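PDB 2AZ4: hypothetical protein EF2904 from Enterococcus faecalis, which binds two zinc ions in a metallo-beta-lactamase fold and is probably an RNA-binding exonuclease. Local coordinates for residues A[86-98]-A[108-120]. Numbering follows the deposited sequence.
With ZN (zinc ion), chain C; ZN (zinc ion), chain D.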
loop_
_atom_site.group_PDB
_atom_site.type_symbol
_atom_site.label_atom_id
_atom_site.label_comp_id
_atom_site.label_asym_id
_atom_site.label_seq_id
_atom_site.Cartn_x
_atom_site.Cartn_y
_atom_site.Cartn_z
ATOM N N THR A 86 13.833 15.423 -13.980
ATOM C CA THR A 86 13.678 14.678 -12.746
ATOM C C THR A 86 12.218 14.293 -12.643
ATOM O O THR A 86 11.344 15.077 -13.030
ATOM C CB THR A 86 14.053 15.539 -11.514
ATOM O OG1 THR A 86 15.382 16.082 -11.667
ATOM C CG2 THR A 86 13.972 14.699 -10.230
ATOM N N ALA A 87 11.945 13.096 -12.120
ATOM C CA ALA A 87 10.562 12.708 -11.838
ATOM C C ALA A 87 10.513 11.632 -10.781
ATOM O O ALA A 87 11.486 10.882 -10.587
ATOM C CB ALA A 87 9.861 12.203 -13.123
ATOM N N VAL A 88 9.358 11.518 -10.127
ATOM C CA VAL A 88 9.207 10.544 -9.069
ATOM C C VAL A 88 7.974 9.711 -9.401
ATOM O O VAL A 88 6.966 10.235 -9.861
ATOM C CB VAL A 88 9.093 11.183 -7.627
ATOM C CG1 VAL A 88 8.822 10.121 -6.553
ATOM C CG2 VAL A 88 10.330 11.957 -7.238
ATOM N N PHE A 89 8.069 8.413 -9.144
ATOM C CA PHE A 89 6.969 7.490 -9.384
ATOM C C PHE A 89 6.577 6.831 -8.091
ATOM O O PHE A 89 7.429 6.577 -7.207
ATOM C CB PHE A 89 7.372 6.442 -10.435
ATOM C CG PHE A 89 7.637 7.020 -11.775
ATOM C CD1 PHE A 89 6.655 6.985 -12.765
ATOM C CD2 PHE A 89 8.861 7.620 -12.065
ATOM C CE1 PHE A 89 6.898 7.546 -14.033
ATOM C CE2 PHE A 89 9.116 8.196 -13.324
ATOM C CZ PHE A 89 8.125 8.170 -14.306
ATOM N N LEU A 90 5.288 6.513 -7.980
ATOM C CA LEU A 90 4.750 5.920 -6.774
ATOM C C LEU A 90 3.996 4.632 -7.129
ATOM O O LEU A 90 2.975 4.674 -7.817
ATOM C CB LEU A 90 3.839 6.960 -6.102
ATOM C CG LEU A 90 3.051 6.734 -4.843
ATOM C CD1 LEU A 90 3.898 6.153 -3.693
ATOM C CD2 LEU A 90 2.336 8.049 -4.443
ATOM N N SER A 91 4.520 3.500 -6.666
ATOM C CA SER A 91 3.981 2.200 -7.015
ATOM C C SER A 91 2.531 2.068 -6.545
ATOM O O SER A 91 1.697 1.578 -7.286
ATOM C CB SER A 91 4.860 1.047 -6.465
ATOM O OG SER A 91 4.709 0.810 -5.064
ATOM N N HIS A 92 2.263 2.485 -5.312
ATOM C CA HIS A 92 0.929 2.420 -4.723
ATOM C C HIS A 92 0.816 3.302 -3.465
ATOM O O HIS A 92 1.809 3.870 -2.990
ATOM C CB HIS A 92 0.492 0.964 -4.449
ATOM C CG HIS A 92 1.322 0.250 -3.419
ATOM N ND1 HIS A 92 2.682 0.061 -3.551
ATOM C CD2 HIS A 92 0.979 -0.339 -2.248
ATOM C CE1 HIS A 92 3.136 -0.632 -2.520
ATOM N NE2 HIS A 92 2.127 -0.870 -1.705
ATOM N N ALA A 93 -0.394 3.391 -2.915
ATOM C CA ALA A 93 -0.728 4.331 -1.846
ATOM C C ALA A 93 -0.211 4.015 -0.425
ATOM O O ALA A 93 -0.122 4.926 0.432
ATOM C CB ALA A 93 -2.233 4.557 -1.814
ATOM N N HIS A 94 0.117 2.754 -0.169
ATOM C CA HIS A 94 0.512 2.340 1.175
ATOM C C HIS A 94 1.546 3.267 1.796
ATOM O O HIS A 94 2.415 3.792 1.108
ATOM C CB HIS A 94 0.950 0.860 1.202
ATOM C CG HIS A 94 -0.202 -0.093 1.129
ATOM N ND1 HIS A 94 -0.064 -1.412 0.759
ATOM C CD2 HIS A 94 -1.520 0.079 1.404
ATOM C CE1 HIS A 94 -1.242 -2.010 0.781
ATOM N NE2 HIS A 94 -2.145 -1.130 1.171
ATOM N N LEU A 95 1.420 3.473 3.100
ATOM C CA LEU A 95 2.221 4.454 3.842
ATOM C C LEU A 95 3.751 4.315 3.644
ATOM O O LEU A 95 4.477 5.331 3.517
ATOM C CB LEU A 95 1.879 4.327 5.340
ATOM C CG LEU A 95 2.343 5.404 6.322
ATOM C CD1 LEU A 95 1.727 6.780 5.990
ATOM C CD2 LEU A 95 2.039 4.984 7.773
ATOM N N ASP A 96 4.207 3.057 3.621
ATOM C CA ASP A 96 5.632 2.709 3.524
ATOM C C ASP A 96 6.204 2.982 2.132
ATOM O O ASP A 96 7.411 2.841 1.918
ATOM C CB ASP A 96 5.903 1.262 4.002
ATOM C CG ASP A 96 5.098 0.209 3.226
ATOM O OD1 ASP A 96 3.856 0.384 3.069
ATOM O OD2 ASP A 96 5.695 -0.813 2.783
ATOM N N HIS A 97 5.324 3.391 1.210
ATOM C CA HIS A 97 5.687 3.851 -0.130
ATOM C C HIS A 97 5.377 5.322 -0.393
ATOM O O HIS A 97 5.937 5.904 -1.314
ATOM C CB HIS A 97 5.015 2.958 -1.189
ATOM C CG HIS A 97 5.314 1.500 -0.989
ATOM N ND1 HIS A 97 6.287 0.834 -1.708
ATOM C CD2 HIS A 97 4.857 0.612 -0.072
ATOM C CE1 HIS A 97 6.391 -0.406 -1.264
ATOM N NE2 HIS A 97 5.521 -0.574 -0.285
ATOM N N SER A 98 4.479 5.923 0.384
ATOM C CA SER A 98 3.952 7.280 0.043
ATOM C C SER A 98 4.178 8.379 1.103
ATOM O O SER A 98 3.996 9.587 0.830
ATOM C CB SER A 98 2.442 7.178 -0.253
ATOM O OG SER A 98 1.717 6.735 0.912
ATOM N N VAL A 108 8.903 19.174 -9.099
ATOM C CA VAL A 108 9.214 17.844 -9.635
ATOM C C VAL A 108 7.892 17.088 -9.817
ATOM O O VAL A 108 7.139 16.999 -8.879
ATOM C CB VAL A 108 10.178 17.076 -8.698
ATOM C CG1 VAL A 108 10.394 15.623 -9.187
ATOM C CG2 VAL A 108 11.506 17.815 -8.609
ATOM N N PRO A 109 7.601 16.577 -11.040
ATOM C CA PRO A 109 6.373 15.797 -11.209
ATOM C C PRO A 109 6.387 14.474 -10.477
ATOM O O PRO A 109 7.434 13.831 -10.362
ATOM C CB PRO A 109 6.308 15.549 -12.714
ATOM C CG PRO A 109 7.759 15.687 -13.200
ATOM C CD PRO A 109 8.332 16.749 -12.309
ATOM N N LEU A 110 5.199 14.051 -10.055
ATOM C CA LEU A 110 4.995 12.835 -9.281
ATOM C C LEU A 110 3.921 12.038 -10.023
ATOM O O LEU A 110 2.796 12.534 -10.243
ATOM C CB LEU A 110 4.546 13.163 -7.852
ATOM C CG LEU A 110 4.130 12.002 -6.913
ATOM C CD1 LEU A 110 5.288 11.048 -6.708
ATOM C CD2 LEU A 110 3.638 12.520 -5.545
ATOM N N TYR A 111 4.293 10.817 -10.423
ATOM C CA TYR A 111 3.489 9.991 -11.325
ATOM C C TYR A 111 2.995 8.774 -10.584
ATOM O O TYR A 111 3.721 8.156 -9.807
ATOM C CB TYR A 111 4.283 9.525 -12.566
ATOM C CG TYR A 111 4.713 10.629 -13.505
ATOM C CD1 TYR A 111 3.822 11.162 -14.452
ATOM C CD2 TYR A 111 5.992 11.155 -13.437
ATOM C CE1 TYR A 111 4.198 12.164 -15.297
ATOM C CE2 TYR A 111 6.395 12.161 -14.274
ATOM C CZ TYR A 111 5.498 12.658 -15.206
ATOM O OH TYR A 111 5.891 13.651 -16.028
ATOM N N THR A 112 1.756 8.406 -10.843
ATOM C CA THR A 112 1.211 7.230 -10.222
ATOM C C THR A 112 -0.009 6.816 -11.036
ATOM O O THR A 112 -0.454 7.585 -11.866
ATOM C CB THR A 112 0.889 7.470 -8.713
ATOM O OG1 THR A 112 0.726 6.205 -8.072
ATOM C CG2 THR A 112 -0.366 8.330 -8.506
ATOM N N LEU A 113 -0.533 5.609 -10.848
ATOM C CA LEU A 113 -1.784 5.327 -11.533
ATOM C C LEU A 113 -2.878 6.194 -10.906
ATOM O O LEU A 113 -2.853 6.464 -9.701
ATOM C CB LEU A 113 -2.156 3.848 -11.502
ATOM C CG LEU A 113 -1.273 2.908 -12.355
ATOM C CD1 LEU A 113 -1.738 1.499 -12.187
ATOM C CD2 LEU A 113 -1.232 3.280 -13.866
ATOM N N LYS A 114 -3.824 6.640 -11.727
ATOM C CA LYS A 114 -4.897 7.525 -11.265
ATOM C C LYS A 114 -5.670 7.019 -10.034
ATOM O O LYS A 114 -6.046 7.827 -9.185
ATOM C CB LYS A 114 -5.842 7.922 -12.424
ATOM C CG LYS A 114 -6.708 6.811 -12.962
ATOM C CD LYS A 114 -7.417 7.233 -14.265
ATOM C CE LYS A 114 -8.215 6.075 -14.888
ATOM N NZ LYS A 114 -7.305 4.997 -15.439
ATOM N N GLU A 115 -5.866 5.708 -9.915
ATOM C CA GLU A 115 -6.562 5.133 -8.766
ATOM C C GLU A 115 -5.768 5.298 -7.455
ATOM O O GLU A 115 -6.342 5.593 -6.410
ATOM C CB GLU A 115 -6.902 3.648 -9.003
ATOM C CG GLU A 115 -7.832 3.431 -10.221
ATOM C CD GLU A 115 -7.086 3.356 -11.551
ATOM O OE1 GLU A 115 -5.831 3.492 -11.570
ATOM O OE2 GLU A 115 -7.762 3.171 -12.591
ATOM N N THR A 116 -4.449 5.119 -7.524
ATOM C CA THR A 116 -3.589 5.393 -6.377
ATOM C C THR A 116 -3.754 6.836 -5.883
ATOM O O THR A 116 -3.796 7.099 -4.665
ATOM C CB THR A 116 -2.113 5.124 -6.726
ATOM O OG1 THR A 116 -1.918 3.702 -6.875
ATOM C CG2 THR A 116 -1.195 5.662 -5.602
ATOM N N LYS A 117 -3.807 7.771 -6.830
ATOM C CA LYS A 117 -4.044 9.179 -6.489
ATOM C C LYS A 117 -5.383 9.396 -5.730
ATOM O O LYS A 117 -5.412 10.102 -4.705
ATOM C CB LYS A 117 -3.944 10.041 -7.755
ATOM C CG LYS A 117 -4.205 11.535 -7.540
ATOM C CD LYS A 117 -4.258 12.248 -8.873
ATOM C CE LYS A 117 -4.761 13.670 -8.665
ATOM N NZ LYS A 117 -4.569 14.549 -9.857
ATOM N N MET A 118 -6.470 8.786 -6.230
ATOM C CA MET A 118 -7.774 8.790 -5.552
ATOM C C MET A 118 -7.693 8.239 -4.131
ATOM O O MET A 118 -8.182 8.878 -3.188
ATOM C CB MET A 118 -8.812 7.946 -6.311
ATOM C CG MET A 118 -9.244 8.525 -7.634
ATOM S SD MET A 118 -10.374 7.503 -8.630
ATOM C CE MET A 118 -10.871 8.903 -9.546
ATOM N N ILE A 119 -7.149 7.020 -4.004
ATOM C CA ILE A 119 -6.957 6.347 -2.702
ATOM C C ILE A 119 -6.226 7.242 -1.692
ATOM O O ILE A 119 -6.693 7.466 -0.575
ATOM C CB ILE A 119 -6.215 4.966 -2.888
ATOM C CG1 ILE A 119 -7.054 3.980 -3.717
ATOM C CG2 ILE A 119 -5.824 4.312 -1.553
ATOM C CD1 ILE A 119 -8.481 3.860 -3.254
ATOM N N LEU A 120 -5.083 7.764 -2.109
ATOM C CA LEU A 120 -4.194 8.509 -1.248
ATOM C C LEU A 120 -4.888 9.762 -0.734
ATOM O O LEU A 120 -4.823 10.071 0.467
ATOM C CB LEU A 120 -2.955 8.891 -2.052
ATOM C CG LEU A 120 -1.552 8.969 -1.470
ATOM C CD1 LEU A 120 -1.313 8.052 -0.248
ATOM C CD2 LEU A 120 -0.571 8.668 -2.595
HETATM ZN ZN ZN C . 1.853 -2.435 -0.054
HETATM ZN ZN ZN D . 5.185 -2.249 1.046
HETATM O O HOH W 1 0.310 3.326 -9.051
HETATM O O HOH W 2 -2.454 2.342 -4.655
HETATM O O HOH W 3 3.066 -1.486 1.670
HETATM O O HOH W 4 1.926 -3.753 1.698
HETATM O O HOH W 5 4.508 -3.891 2.569
#
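Strands 86-89 and 110-113 run parallel, their axes 4.7 Å apart, and three backbone bonds zip them together: V88 N to P109 O, Y111 N to V88 O and L90 N to Y111 O. They are neighbours in one sheet of the metallo-beta-lactamase fold, joined as a beta-alpha-beta unit through the short helix 95-98. F89 and Y111 share one face of the sheet and lean the same way. Both CG atoms are anti to the carbonyl carbon (chi1 -64° and -65°), which sends the two rings off in the same direction. Their planes are nearly parallel, at 23°, but slid so far that the rings barely overlap. F89 CD1 reaches to 3.5 Å from Y111 CB, and Y111 CD2 lies over the rim of the F89 face, while A87 CB meets the edge of the Y111 ring, in its plane. On the other face V88 CG1 packs against L110 CD1 at 3.7 Å.

Beyond these bonds, T112 OG1 donates to L90 O at 2.7 Å, tilted from the carbonyl plane. Residues 92-97 form the HxHxDH zinc motif: H92 NE2 and H94 ND1 hold one zinc ion, D96 OD2 and H97 NE2 the other; H167 joins the first and H404 the second, while D189 and water 3 bridge the two. The H92 ring is steadied by its ND1-H bond to S91 OG, and H92 CE1 lies over the centre of the H97 ring. Helix 114-123 backs this loop: T116 CG2 lies against A93 N, I119 CG2 touches A93 CB at 3.6 Å, and water 2 links A93 N to T116 OG1. L90 and L120 meet tip to tip, CD2 to CD2 at a tight 3.5 Å. The other branch of that leucine, L120 CD1, rests 3.5 Å from S98 OG, whose hydroxyl donates to A93 O.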